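Local coordinates for protein amine Dehydrogenase (Pseudomonas putida, PDB 1JMX) that probably takes part in the oxidative deamination of primary amines, as the seven-bladed beta-propeller subunit of a three-chain amine dehydrogenase, at residues 207-218 / 230-241. Sequence-based numbering, arbitrary orientation.
Sequences RHEFSMLYTIAR and DLLYGYLSVDLK
Tyr214 lies across Gly234 in an antiparallel beta hairpin, two adjacent strands of one propeller blade. Strands 209-218 and 230-239 pair from Glu209-Asp239 to Arg218-Asp230, and strand 245-250 adds the next strand. The middle is tightly packed. Tyr214 CG sits between the backbone N and the carbonyl carbon (chi1 65°), which swings the ring over the neighbouring strand. Gly234 CA is 3.7 Å from the Tyr214 ring centroid, a CH-pi contact. The ring sits where a beta carbon would be, so glycine makes room for it. The Tyr214 hydroxyl hydrogen-bonds with Glu249 OE2. On the other face of the sheet, Thr215 CG2 sits over the Tyr233 ring, 3.7 Å from its centroid. Tyr233 OH hydrogen-bonds with Tyr257 N on the next blade. Tyr235 reaches along the same face. Its OH donates to Glu209 OE1 at 2.8 Å, on the anti side and 30° out of the carboxylate plane. Leu213 CD2 meets the ring edge, 3.9 Å from Tyr235 CD1. A phenylalanine at Tyr235 would probably cost buried Glu209 this hydrogen bond, though its salt bridge to Arg207 NH1 would remain. The Arg218-Asp230 end is more open; both residues are partly exposed. There Leu232 CD1 lies over one guanidinium face, 3.5 Å from Arg218 NH2. Arg218 NH1 and Asp230 OD2 form a salt bridge at 3.0 Å, with a weak, bent hydrogen bond.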
loop_
_atom_site.group_PDB
_atom_site.type_symbol
_atom_site.label_atom_id
_atom_site.label_comp_id
_atom_site.label_asym_id
_atom_site.label_seq_id
_atom_site.Cartn_x
_atom_site.Cartn_y
_atom_site.Cartn_z
ATOM N N ARG B 207 25.870 26.348 -9.920
ATOM C CA ARG B 207 25.224 27.656 -9.758
ATOM C C ARG B 207 25.159 28.148 -8.302
ATOM O O ARG B 207 24.735 29.276 -8.051
ATOM C CB ARG B 207 23.815 27.652 -10.372
ATOM C CG ARG B 207 23.745 27.121 -11.811
ATOM C CD ARG B 207 22.436 27.510 -12.510
ATOM N NE ARG B 207 22.399 28.941 -12.823
ATOM C CZ ARG B 207 21.462 29.789 -12.394
ATOM N NH1 ARG B 207 20.466 29.358 -11.635
ATOM N NH2 ARG B 207 21.525 31.077 -12.718
ATOM N N HIS B 208 25.545 27.301 -7.348
ATOM C CA HIS B 208 25.549 27.668 -5.926
ATOM C C HIS B 208 24.193 28.186 -5.456
ATOM O O HIS B 208 24.076 29.287 -4.921
ATOM C CB HIS B 208 26.628 28.726 -5.674
ATOM C CG HIS B 208 27.134 28.762 -4.266
ATOM N ND1 HIS B 208 27.384 29.943 -3.599
ATOM C CD2 HIS B 208 27.493 27.769 -3.419
ATOM C CE1 HIS B 208 27.881 29.677 -2.405
ATOM N NE2 HIS B 208 27.958 28.364 -2.269
ATOM N N GLU B 209 23.160 27.395 -5.698
ATOM C CA GLU B 209 21.820 27.757 -5.286
ATOM C C GLU B 209 21.091 26.533 -4.744
ATOM O O GLU B 209 21.491 25.393 -4.999
ATOM C CB GLU B 209 21.038 28.410 -6.439
ATOM C CG GLU B 209 20.823 27.532 -7.660
ATOM C CD GLU B 209 20.119 28.248 -8.825
ATOM O OE1 GLU B 209 19.660 27.539 -9.749
ATOM O OE2 GLU B 209 20.025 29.499 -8.835
ATOM N N PHE B 210 20.114 26.803 -3.883
ATOM C CA PHE B 210 19.272 25.787 -3.266
ATOM C C PHE B 210 18.033 25.770 -4.149
ATOM O O PHE B 210 17.215 26.687 -4.115
ATOM C CB PHE B 210 18.918 26.201 -1.830
ATOM C CG PHE B 210 18.050 25.210 -1.082
ATOM C CD1 PHE B 210 17.904 23.894 -1.518
ATOM C CD2 PHE B 210 17.375 25.605 0.072
ATOM C CE1 PHE B 210 17.101 22.992 -0.818
ATOM C CE2 PHE B 210 16.565 24.707 0.786
ATOM C CZ PHE B 210 16.429 23.402 0.336
ATOM N N SER B 211 17.921 24.737 -4.969
ATOM C CA SER B 211 16.800 24.635 -5.884
ATOM C C SER B 211 15.968 23.385 -5.677
ATOM O O SER B 211 16.476 22.345 -5.255
ATOM C CB SER B 211 17.301 24.685 -7.327
ATOM O OG SER B 211 18.072 23.540 -7.636
ATOM N N MET B 212 14.677 23.509 -5.966
ATOM C CA MET B 212 13.735 22.408 -5.845
ATOM C C MET B 212 12.645 22.597 -6.880
ATOM O O MET B 212 12.357 23.725 -7.270
ATOM C CB MET B 212 13.082 22.394 -4.460
ATOM C CG MET B 212 14.033 22.199 -3.301
ATOM S SD MET B 212 13.164 21.854 -1.780
ATOM C CE MET B 212 12.392 23.423 -1.462
ATOM N N LEU B 213 12.080 21.494 -7.369
ATOM C CA LEU B 213 10.971 21.568 -8.313
ATOM C C LEU B 213 9.697 21.511 -7.472
ATOM O O LEU B 213 9.709 21.064 -6.316
ATOM C CB LEU B 213 10.960 20.382 -9.280
ATOM C CG LEU B 213 12.076 20.116 -10.289
ATOM C CD1 LEU B 213 11.665 18.926 -11.126
ATOM C CD2 LEU B 213 12.325 21.323 -11.166
ATOM N N TYR B 214 8.609 22.001 -8.044
ATOM C CA TYR B 214 7.318 21.972 -7.387
ATOM C C TYR B 214 6.247 21.910 -8.462
ATOM O O TYR B 214 6.542 22.103 -9.640
ATOM C CB TYR B 214 7.119 23.203 -6.483
ATOM C CG TYR B 214 7.052 24.543 -7.185
ATOM C CD1 TYR B 214 5.845 25.031 -7.691
ATOM C CD2 TYR B 214 8.191 25.347 -7.308
ATOM C CE1 TYR B 214 5.772 26.286 -8.299
ATOM C CE2 TYR B 214 8.129 26.608 -7.920
ATOM C CZ TYR B 214 6.915 27.063 -8.409
ATOM O OH TYR B 214 6.847 28.290 -9.003
ATOM N N THR B 215 5.032 21.542 -8.071
ATOM C CA THR B 215 3.915 21.502 -9.004
ATOM C C THR B 215 2.874 22.423 -8.406
ATOM O O THR B 215 2.857 22.644 -7.193
ATOM C CB THR B 215 3.305 20.083 -9.181
ATOM O OG1 THR B 215 2.788 19.610 -7.934
ATOM C CG2 THR B 215 4.336 19.103 -9.717
ATOM N N ILE B 216 2.037 23.004 -9.252
ATOM C CA ILE B 216 0.999 23.903 -8.770
ATOM C C ILE B 216 -0.172 23.872 -9.736
ATOM O O ILE B 216 0.014 23.664 -10.933
ATOM C CB ILE B 216 1.532 25.357 -8.594
ATOM C CG1 ILE B 216 0.545 26.179 -7.763
ATOM C CG2 ILE B 216 1.802 26.006 -9.955
ATOM C CD1 ILE B 216 1.010 27.570 -7.435
ATOM N N ALA B 217 -1.378 24.011 -9.199
ATOM C CA ALA B 217 -2.590 24.003 -10.013
ATOM C C ALA B 217 -3.032 25.424 -10.323
ATOM O O ALA B 217 -3.165 26.248 -9.421
ATOM C CB ALA B 217 -3.703 23.260 -9.286
ATOM N N ARG B 218 -3.214 25.731 -11.602
ATOM C CA ARG B 218 -3.663 27.060 -11.966
ATOM C C ARG B 218 -5.130 26.937 -12.312
ATOM O O ARG B 218 -5.489 26.343 -13.327
ATOM C CB ARG B 218 -2.902 27.622 -13.159
ATOM C CG ARG B 218 -3.326 29.052 -13.450
ATOM C CD ARG B 218 -3.292 29.402 -14.928
ATOM N NE ARG B 218 -1.941 29.371 -15.476
ATOM C CZ ARG B 218 -1.558 28.583 -16.482
ATOM N NH1 ARG B 218 -2.435 27.753 -17.061
ATOM N NH2 ARG B 218 -0.286 28.597 -16.887
ATOM N N ASP B 230 -5.280 23.624 -14.049
ATOM C CA ASP B 230 -4.185 23.267 -14.943
ATOM C C ASP B 230 -2.891 22.949 -14.183
ATOM O O ASP B 230 -2.327 23.811 -13.502
ATOM C CB ASP B 230 -3.950 24.433 -15.912
ATOM C CG ASP B 230 -3.231 24.016 -17.174
ATOM O OD1 ASP B 230 -3.252 22.805 -17.499
ATOM O OD2 ASP B 230 -2.661 24.906 -17.853
ATOM N N LEU B 231 -2.398 21.728 -14.346
ATOM C CA LEU B 231 -1.177 21.309 -13.672
ATOM C C LEU B 231 0.092 21.836 -14.314
ATOM O O LEU B 231 0.353 21.582 -15.481
ATOM C CB LEU B 231 -1.113 19.785 -13.557
ATOM C CG LEU B 231 -1.869 19.172 -12.375
ATOM C CD1 LEU B 231 -1.672 17.652 -12.360
ATOM C CD2 LEU B 231 -1.368 19.790 -11.060
ATOM N N LEU B 232 0.904 22.526 -13.517
ATOM C CA LEU B 232 2.157 23.104 -13.988
ATOM C C LEU B 232 3.352 22.683 -13.130
ATOM O O LEU B 232 3.202 22.348 -11.953
ATOM C CB LEU B 232 2.068 24.634 -13.945
ATOM C CG LEU B 232 0.936 25.327 -14.699
ATOM C CD1 LEU B 232 0.704 26.704 -14.122
ATOM C CD2 LEU B 232 1.272 25.410 -16.182
ATOM N N TYR B 233 4.535 22.681 -13.734
ATOM C CA TYR B 233 5.756 22.380 -13.006
ATOM C C TYR B 233 6.479 23.704 -12.835
ATOM O O TYR B 233 6.480 24.551 -13.730
ATOM C CB TYR B 233 6.652 21.397 -13.755
ATOM C CG TYR B 233 6.769 20.053 -13.061
ATOM C CD1 TYR B 233 6.170 18.921 -13.603
ATOM C CD2 TYR B 233 7.441 19.924 -11.843
ATOM C CE1 TYR B 233 6.227 17.700 -12.956
ATOM C CE2 TYR B 233 7.500 18.696 -11.183
ATOM C CZ TYR B 233 6.888 17.591 -11.747
ATOM O OH TYR B 233 6.900 16.376 -11.108
ATOM N N GLY B 234 7.045 23.900 -11.656
ATOM C CA GLY B 234 7.760 25.119 -11.381
ATOM C C GLY B 234 9.148 24.835 -10.853
ATOM O O GLY B 234 9.513 23.693 -10.549
ATOM N N TYR B 235 9.920 25.903 -10.743
ATOM C CA TYR B 235 11.278 25.847 -10.258
ATOM C C TYR B 235 11.414 26.966 -9.239
ATOM O O TYR B 235 11.019 28.108 -9.481
ATOM C CB TYR B 235 12.243 26.090 -11.410
ATOM C CG TYR B 235 13.699 25.969 -11.053
ATOM C CD1 TYR B 235 14.297 24.720 -10.935
ATOM C CD2 TYR B 235 14.503 27.098 -10.930
ATOM C CE1 TYR B 235 15.663 24.593 -10.720
ATOM C CE2 TYR B 235 15.875 26.981 -10.712
ATOM C CZ TYR B 235 16.447 25.725 -10.616
ATOM O OH TYR B 235 17.810 25.584 -10.474
ATOM N N LEU B 236 11.939 26.606 -8.081
ATOM C CA LEU B 236 12.157 27.540 -6.995
ATOM C C LEU B 236 13.662 27.548 -6.780
ATOM O O LEU B 236 14.334 26.564 -7.069
ATOM C CB LEU B 236 11.397 27.034 -5.764
ATOM C CG LEU B 236 11.790 27.236 -4.300
ATOM C CD1 LEU B 236 10.602 26.792 -3.441
ATOM C CD2 LEU B 236 13.037 26.435 -3.928
ATOM N N SER B 237 14.206 28.669 -6.329
ATOM C CA SER B 237 15.635 28.734 -6.084
ATOM C C SER B 237 16.020 29.820 -5.086
ATOM O O SER B 237 15.374 30.863 -4.995
ATOM C CB SER B 237 16.413 28.915 -7.391
ATOM O OG SER B 237 16.213 30.203 -7.943
ATOM N N VAL B 238 17.043 29.519 -4.292
ATOM C CA VAL B 238 17.566 30.454 -3.312
ATOM C C VAL B 238 19.042 30.598 -3.634
ATOM O O VAL B 238 19.788 29.626 -3.580
ATOM C CB VAL B 238 17.415 29.935 -1.862
ATOM C CG1 VAL B 238 17.879 31.004 -0.876
ATOM C CG2 VAL B 238 15.970 29.539 -1.577
ATOM N N ASP B 239 19.442 31.797 -4.040
ATOM C CA ASP B 239 20.836 32.078 -4.369
ATOM C C ASP B 239 21.596 32.076 -3.044
ATOM O O ASP B 239 21.329 32.899 -2.166
ATOM C CB ASP B 239 20.947 33.447 -5.049
ATOM C CG ASP B 239 22.260 33.634 -5.783
ATOM O OD1 ASP B 239 23.328 33.512 -5.151
ATOM O OD2 ASP B 239 22.219 33.897 -7.004
ATOM N N LEU B 240 22.522 31.136 -2.888
ATOM C CA LEU B 240 23.267 31.031 -1.641
ATOM C C LEU B 240 24.315 32.115 -1.401
ATOM O O LEU B 240 24.882 32.197 -0.317
ATOM C CB LEU B 240 23.873 29.638 -1.498
ATOM C CG LEU B 240 22.856 28.494 -1.433
ATOM C CD1 LEU B 240 23.591 27.194 -1.196
ATOM C CD2 LEU B 240 21.837 28.730 -0.329
ATOM N N LYS B 241 24.557 32.949 -2.406
ATOM C CA LYS B 241 25.520 34.041 -2.284
ATOM C C LYS B 241 24.828 35.315 -1.797
ATOM O O LYS B 241 25.222 35.918 -0.795
ATOM C CB LYS B 241 26.195 34.315 -3.639
ATOM C CG LYS B 241 27.095 33.182 -4.121
ATOM C CD LYS B 241 27.518 33.322 -5.590
ATOM C CE LYS B 241 26.361 32.998 -6.565
ATOM N NZ LYS B 241 25.755 31.624 -6.383
#